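Local atomic coordinates of 3-chlorocatechol 1,2-dioxygenase (Rhodococcus opacus, PDB entry 2BOY), a protein that probably cleaves the aromatic ring of catechols between the two hydroxyl-bearing carbons, as an intradiol dioxygenase that depends on ferric iron. Residues Ala186-His191 / Gly217-Asn222; Ala190-Ile195 / Leu208-Gly213. All coordinates share one frame; numbering follows the deposited sequence.

Interaction 1. Residues Ala186-His191 / Gly217-Asn222. With FE (Fe (III) ion), chain I; BHO (benzhydroxamic acid), chain J.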
loop_
_atom_site.group_PDB
_atom_site.type_symbol
_atom_site.label_atom_id
_atom_site.label_comp_id
_atom_site.label_asym_id
_atom_site.label_seq_id
_atom_site.Cartn_x
_atom_site.Cartn_y
_atom_site.Cartn_z
ATOM N N ALA A 186 17.882 -7.035 -5.164
ATOM C CA ALA A 186 17.452 -5.648 -5.156
ATOM C C ALA A 186 18.125 -4.805 -6.239
ATOM O O ALA A 186 18.191 -3.590 -6.103
ATOM C CB ALA A 186 17.736 -5.059 -3.775
ATOM N N TRP A 187 18.632 -5.430 -7.307
ATOM C CA TRP A 187 19.505 -4.719 -8.261
ATOM C C TRP A 187 18.780 -4.262 -9.522
ATOM O O TRP A 187 18.011 -5.023 -10.088
ATOM C CB TRP A 187 20.602 -5.646 -8.753
ATOM C CG TRP A 187 21.614 -5.945 -7.697
ATOM C CD1 TRP A 187 21.612 -7.015 -6.802
ATOM C CD2 TRP A 187 22.774 -5.173 -7.399
ATOM N NE1 TRP A 187 22.725 -6.948 -5.992
ATOM C CE2 TRP A 187 23.460 -5.835 -6.334
ATOM C CE3 TRP A 187 23.325 -3.985 -7.926
ATOM C CZ2 TRP A 187 24.647 -5.332 -5.790
ATOM C CZ3 TRP A 187 24.513 -3.502 -7.393
ATOM C CH2 TRP A 187 25.153 -4.167 -6.325
ATOM N N ARG A 188 19.121 -3.060 -9.971
ATOM C CA ARG A 188 18.876 -2.624 -11.354
ATOM C C ARG A 188 20.216 -2.727 -12.133
ATOM O O ARG A 188 21.264 -2.336 -11.599
ATOM C CB ARG A 188 18.444 -1.147 -11.358
ATOM C CG ARG A 188 17.174 -0.868 -10.553
ATOM C CD ARG A 188 16.246 0.152 -11.264
ATOM N NE ARG A 188 15.917 -0.392 -12.581
ATOM C CZ ARG A 188 15.876 0.293 -13.713
ATOM N NH1 ARG A 188 16.138 1.604 -13.730
ATOM N NH2 ARG A 188 15.627 -0.372 -14.835
ATOM N N PRO A 189 20.171 -3.157 -13.396
ATOM C CA PRO A 189 21.372 -3.143 -14.245
ATOM C C PRO A 189 21.726 -1.672 -14.490
ATOM O O PRO A 189 20.853 -0.795 -14.266
ATOM C CB PRO A 189 20.905 -3.801 -15.543
ATOM C CG PRO A 189 19.444 -3.441 -15.620
ATOM C CD PRO A 189 18.961 -3.587 -14.149
ATOM N N ALA A 190 22.954 -1.394 -14.922
ATOM C CA ALA A 190 23.418 0.002 -15.158
ATOM C C ALA A 190 22.617 0.637 -16.259
ATOM O O ALA A 190 22.309 -0.047 -17.211
ATOM C CB ALA A 190 24.888 -0.021 -15.558
ATOM N N HIS A 191 22.304 1.933 -16.148
ATOM C CA HIS A 191 21.438 2.591 -17.151
ATOM C C HIS A 191 21.608 4.121 -17.177
ATOM O O HIS A 191 22.021 4.735 -16.182
ATOM C CB HIS A 191 19.951 2.247 -16.869
ATOM C CG HIS A 191 19.524 2.608 -15.485
ATOM N ND1 HIS A 191 19.700 1.776 -14.405
ATOM C CD2 HIS A 191 19.013 3.762 -14.997
ATOM C CE1 HIS A 191 19.294 2.397 -13.307
ATOM N NE2 HIS A 191 18.850 3.602 -13.646
ATOM N N GLY A 217 18.995 -9.214 -17.264
ATOM C CA GLY A 217 17.981 -10.256 -17.250
ATOM C C GLY A 217 17.236 -10.433 -15.933
ATOM O O GLY A 217 16.444 -11.348 -15.814
ATOM N N SER A 218 17.488 -9.580 -14.947
ATOM C CA SER A 218 16.821 -9.713 -13.665
ATOM C C SER A 218 16.724 -8.344 -12.977
ATOM O O SER A 218 17.078 -8.178 -11.809
ATOM C CB SER A 218 17.541 -10.746 -12.773
ATOM O OG SER A 218 18.943 -10.644 -12.908
ATOM N N ASP A 219 16.265 -7.348 -13.720
ATOM C CA ASP A 219 16.060 -6.008 -13.178
ATOM C C ASP A 219 15.009 -6.107 -12.091
ATOM O O ASP A 219 13.869 -6.537 -12.356
ATOM C CB ASP A 219 15.544 -5.134 -14.311
ATOM C CG ASP A 219 15.305 -3.707 -13.915
ATOM O OD1 ASP A 219 15.642 -3.244 -12.785
ATOM O OD2 ASP A 219 14.731 -2.944 -14.723
ATOM N N VAL A 220 15.378 -5.719 -10.862
ATOM C CA VAL A 220 14.371 -5.655 -9.769
ATOM C C VAL A 220 13.072 -4.870 -10.200
ATOM O O VAL A 220 11.938 -5.185 -9.773
ATOM C CB VAL A 220 14.972 -5.033 -8.468
ATOM C CG1 VAL A 220 15.275 -3.607 -8.693
ATOM C CG2 VAL A 220 13.987 -5.205 -7.263
ATOM N N ALA A 221 13.251 -3.855 -11.031
ATOM C CA ALA A 221 12.129 -3.019 -11.481
ATOM C C ALA A 221 11.427 -3.516 -12.761
ATOM O O ALA A 221 10.447 -2.915 -13.192
ATOM C CB ALA A 221 12.626 -1.563 -11.684
ATOM N N ASN A 222 11.946 -4.575 -13.380
ATOM C CA ASN A 222 11.308 -5.150 -14.596
ATOM C C ASN A 222 11.133 -4.153 -15.733
ATOM O O ASN A 222 10.129 -4.197 -16.474
ATOM C CB ASN A 222 9.957 -5.790 -14.261
ATOM C CG ASN A 222 10.112 -7.103 -13.574
ATOM O OD1 ASN A 222 9.716 -7.267 -12.407
ATOM N ND2 ASN A 222 10.705 -8.066 -14.275
HETATM FE FE FE I . 17.977 4.833 -12.271
HETATM C C1 BHO J . 14.866 3.400 -10.440
HETATM C C2 BHO J . 13.604 2.764 -10.865
HETATM C C3 BHO J . 12.799 2.160 -9.897
HETATM C C4 BHO J . 13.223 2.156 -8.558
HETATM C C5 BHO J . 14.415 2.748 -8.176
HETATM C C6 BHO J . 15.251 3.363 -9.109
HETATM C C BHO J . 15.723 4.049 -11.481
HETATM O O1 BHO J . 15.644 3.615 -12.583
HETATM N N BHO J . 16.592 5.020 -11.283
HETATM O O2 BHO J . 16.352 6.059 -10.647
HETATM O O HOH W 1 17.718 -7.674 -9.386
#
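Asp219 OD1 takes two hydrogen bonds, one from Arg188 NE at 2.9 Å and one from the backbone N of Ala221. The first arrives on the syn side, near the carboxylate plane, while the second descends from above that plane and closes an Asx turn. The other oxygen, Asp219 OD2, accepts Arg188 NH2 at 2.7 Å, also on its syn side but 34° out of the carboxylate plane. The result is a side-on, two-nitrogen salt bridge, with the side chains alongside each other and the guanidinium and carboxylate planes 30° apart. A chi1 of -179° sets Asp219 CG anti to the backbone N, beside the carbonyl carbon. Pro189 CD packs 3.6 Å from Asp219 OD1. An alanine in place of Asp219 would probably leave the arginine charge without its mate and its guanidinium freer to turn. Beside the salt bridge, Val220 N donates to Trp187 O at 2.8 Å, and a water bridges that same oxygen to Ser218 O. Arg188 NH1 lies 3.2 Å above one face of the His191 ring, offset toward its rim; its approach to benzhydroxamic acid O1 is so short that the detail is doubtful. His191 ND1 donates to Pro189 O, and its NE2 binds the ferric ion at 2.0 Å. The arginine therefore joins an Asx turn, through a buried salt bridge, to the ligand pocket of an intradiol dioxygenase iron site.

Interaction 2. Residues Ala190-Ile195 / Leu208-Gly213; sequences AHLHWI and LYFENG. With FE (Fe (III) ion), chain I; BHO (benzhydroxamic acid), chain J.
Phe210 and Leu208 carry the apolar side of this contact, meeting Ala190, Leu192 and Trp194 across the antiparallel strands and the residue leading into one of them. Ring atom CD1 of Phe210 lies 3.8 Å from Ala190 CB, and its CZ comes within 4.1 Å of Leu192 CG, the Phe210 and Leu192 side chains crossing at about a right angle. Further along, Leu208 CD1 approaches the indole of Trp194 at its pyrrole end, 3.5 Å from NE1, and these side chains also cross at about a right angle. Phe105 and Phe249 meet the same indole, while Leu230 and Leu232 of the adjoining strand 229-236 pack on Leu208 and Phe210.

The strands themselves are joined at Leu192 and Leu208, a hydrogen-bonded pair in which each backbone N donates to the other's O; Leu208 N to Leu192 O measures 2.8 Å. Next to it, His191 CA makes a CA-H...O contact with Leu208 O. Toward the turn from Phe210 to Gly213, a water takes over the bridging: it donates to Ala190 O at 2.6 Å and accepts from Phe210 N.

Tyr209 CD2 packs 3.7 Å from His191 CB, and the phenol OH is hydrogen-bonded to Arg188 NH2. His193, two residues on from His191, stacks on Trp125 and binds the ferric ion through NE2 at 2.2 Å; Tyr133 supplies a further protein ligand. Leu192 and Leu208 thus point to one face of the sheet and His191 and Tyr209 to the other, where His191 and His193 bring their NE2 atoms to the metal; the apolar packing and paired backbone are consistent with a firm support for these ligands.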
loop_
_atom_site.group_PDB
_atom_site.type_symbol
_atom_site.label_atom_id
_atom_site.label_comp_id
_atom_site.label_asym_id
_atom_site.label_seq_id
_atom_site.Cartn_x
_atom_site.Cartn_y
_atom_site.Cartn_z
ATOM N N ALA A 190 22.954 -1.394 -14.922
ATOM C CA ALA A 190 23.418 0.002 -15.158
ATOM C C ALA A 190 22.617 0.637 -16.259
ATOM O O ALA A 190 22.309 -0.047 -17.211
ATOM C CB ALA A 190 24.888 -0.021 -15.558
ATOM N N HIS A 191 22.304 1.933 -16.148
ATOM C CA HIS A 191 21.438 2.591 -17.151
ATOM C C HIS A 191 21.608 4.121 -17.177
ATOM O O HIS A 191 22.021 4.735 -16.182
ATOM C CB HIS A 191 19.951 2.247 -16.869
ATOM C CG HIS A 191 19.524 2.608 -15.485
ATOM N ND1 HIS A 191 19.700 1.776 -14.405
ATOM C CD2 HIS A 191 19.013 3.762 -14.997
ATOM C CE1 HIS A 191 19.294 2.397 -13.307
ATOM N NE2 HIS A 191 18.850 3.602 -13.646
ATOM N N LEU A 192 21.250 4.720 -18.318
ATOM C CA LEU A 192 21.183 6.146 -18.501
ATOM C C LEU A 192 19.700 6.447 -18.662
ATOM O O LEU A 192 19.043 5.755 -19.462
ATOM C CB LEU A 192 21.903 6.551 -19.786
ATOM C CG LEU A 192 23.353 6.058 -19.893
ATOM C CD1 LEU A 192 23.938 6.573 -21.205
ATOM C CD2 LEU A 192 24.107 6.669 -18.676
ATOM N N HIS A 193 19.205 7.442 -17.912
ATOM C CA HIS A 193 17.767 7.900 -17.969
ATOM C C HIS A 193 17.655 9.069 -18.939
ATOM O O HIS A 193 18.527 9.928 -18.934
ATOM C CB HIS A 193 17.342 8.467 -16.625
ATOM C CG HIS A 193 17.082 7.434 -15.560
ATOM N ND1 HIS A 193 15.873 6.788 -15.460
ATOM C CD2 HIS A 193 17.844 6.979 -14.526
ATOM C CE1 HIS A 193 15.908 5.947 -14.437
ATOM N NE2 HIS A 193 17.100 6.034 -13.864
ATOM N N TRP A 194 16.540 9.200 -19.691
ATOM C CA TRP A 194 16.404 10.303 -20.630
ATOM C C TRP A 194 14.950 10.765 -20.646
ATOM O O TRP A 194 14.046 9.930 -20.621
ATOM C CB TRP A 194 16.707 9.843 -22.053
ATOM C CG TRP A 194 18.063 9.240 -22.246
ATOM C CD1 TRP A 194 18.429 7.946 -22.000
ATOM C CD2 TRP A 194 19.231 9.903 -22.739
ATOM N NE1 TRP A 194 19.765 7.784 -22.285
ATOM C CE2 TRP A 194 20.273 8.961 -22.758
ATOM C CE3 TRP A 194 19.510 11.220 -23.159
ATOM C CZ2 TRP A 194 21.556 9.274 -23.199
ATOM C CZ3 TRP A 194 20.802 11.532 -23.593
ATOM C CH2 TRP A 194 21.797 10.565 -23.606
ATOM N N ILE A 195 14.760 12.078 -20.621
ATOM C CA ILE A 195 13.456 12.687 -20.984
ATOM C C ILE A 195 13.762 13.582 -22.159
ATOM O O ILE A 195 14.636 14.456 -22.065
ATOM C CB ILE A 195 12.824 13.451 -19.801
ATOM C CG1 ILE A 195 12.345 12.451 -18.727
ATOM C CG2 ILE A 195 11.589 14.333 -20.282
ATOM C CD1 ILE A 195 11.995 13.115 -17.372
ATOM N N LEU A 208 18.539 3.599 -21.167
ATOM C CA LEU A 208 19.360 2.731 -22.027
ATOM C C LEU A 208 20.298 1.938 -21.124
ATOM O O LEU A 208 20.824 2.493 -20.190
ATOM C CB LEU A 208 20.162 3.580 -23.034
ATOM C CG LEU A 208 19.246 4.366 -24.001
ATOM C CD1 LEU A 208 20.021 5.379 -24.839
ATOM C CD2 LEU A 208 18.444 3.404 -24.900
ATOM N N TYR A 209 20.454 0.658 -21.409
ATOM C CA TYR A 209 21.201 -0.301 -20.596
ATOM C C TYR A 209 22.406 -0.776 -21.404
ATOM O O TYR A 209 22.533 -0.433 -22.566
ATOM C CB TYR A 209 20.311 -1.493 -20.309
ATOM C CG TYR A 209 19.002 -1.121 -19.643
ATOM C CD1 TYR A 209 17.851 -0.922 -20.397
ATOM C CD2 TYR A 209 18.929 -0.979 -18.250
ATOM C CE1 TYR A 209 16.657 -0.560 -19.788
ATOM C CE2 TYR A 209 17.734 -0.614 -17.629
ATOM C CZ TYR A 209 16.611 -0.414 -18.409
ATOM O OH TYR A 209 15.418 -0.078 -17.808
ATOM N N PHE A 210 23.306 -1.535 -20.793
ATOM C CA PHE A 210 24.571 -1.954 -21.451
ATOM C C PHE A 210 24.515 -3.468 -21.636
ATOM O O PHE A 210 24.325 -4.190 -20.655
ATOM C CB PHE A 210 25.734 -1.504 -20.594
ATOM C CG PHE A 210 25.782 -0.025 -20.410
ATOM C CD1 PHE A 210 25.203 0.580 -19.302
ATOM C CD2 PHE A 210 26.324 0.786 -21.405
ATOM C CE1 PHE A 210 25.204 1.940 -19.177
ATOM C CE2 PHE A 210 26.327 2.159 -21.273
ATOM C CZ PHE A 210 25.765 2.736 -20.156
ATOM N N GLU A 211 24.574 -3.907 -22.898
ATOM C CA GLU A 211 24.454 -5.311 -23.341
ATOM C C GLU A 211 25.126 -6.304 -22.396
ATOM O O GLU A 211 24.564 -7.317 -21.995
ATOM C CB GLU A 211 25.211 -5.451 -24.657
ATOM C CG GLU A 211 24.367 -5.971 -25.778
ATOM C CD GLU A 211 24.966 -5.624 -27.107
ATOM O OE1 GLU A 211 26.213 -5.507 -27.199
ATOM O OE2 GLU A 211 24.173 -5.452 -28.042
ATOM N N ASN A 212 26.354 -5.972 -22.051
ATOM C CA ASN A 212 27.234 -6.880 -21.340
ATOM C C ASN A 212 27.031 -6.836 -19.818
ATOM O O ASN A 212 27.696 -7.558 -19.084
ATOM C CB ASN A 212 28.668 -6.488 -21.720
ATOM C CG ASN A 212 28.700 -5.350 -22.790
ATOM O OD1 ASN A 212 29.503 -5.394 -23.738
ATOM N ND2 ASN A 212 27.809 -4.339 -22.642
ATOM N N GLY A 213 26.090 -6.015 -19.356
ATOM C CA GLY A 213 26.025 -5.659 -17.948
ATOM C C GLY A 213 25.322 -6.701 -17.102
ATOM O O GLY A 213 24.458 -7.433 -17.574
HETATM FE FE FE I . 17.977 4.833 -12.271
HETATM C C1 BHO J . 14.866 3.400 -10.440
HETATM C C2 BHO J . 13.604 2.764 -10.865
HETATM C C3 BHO J . 12.799 2.160 -9.897
HETATM C C4 BHO J . 13.223 2.156 -8.558
HETATM C C5 BHO J . 14.415 2.748 -8.176
HETATM C C6 BHO J . 15.251 3.363 -9.109
HETATM C C BHO J . 15.723 4.049 -11.481
HETATM O O1 BHO J . 15.644 3.615 -12.583
HETATM N N BHO J . 16.592 5.020 -11.283
HETATM O O2 BHO J . 16.352 6.059 -10.647
HETATM O O HOH W 2 23.045 -2.424 -18.072
#

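In the fold
Both contacts are buried and share Ala190 and His191 of the 187-197 region, yet they hold it to different things. Interaction 1 fastens the beginning of that strand to an irregular loop between strands 204-210 and 229-236, chiefly through charge; interaction 2 pairs its continuation with strand 204-210 through backbone hydrogen bonds and apolar side chains. Their centres lie about 10 Å apart, and they meet at Tyr209, with Pro189 packing on its ring. Both reach the iron and benzhydroxamic acid: interaction 1 brings an arginine to the ligand, interaction 2 a second histidine to the metal.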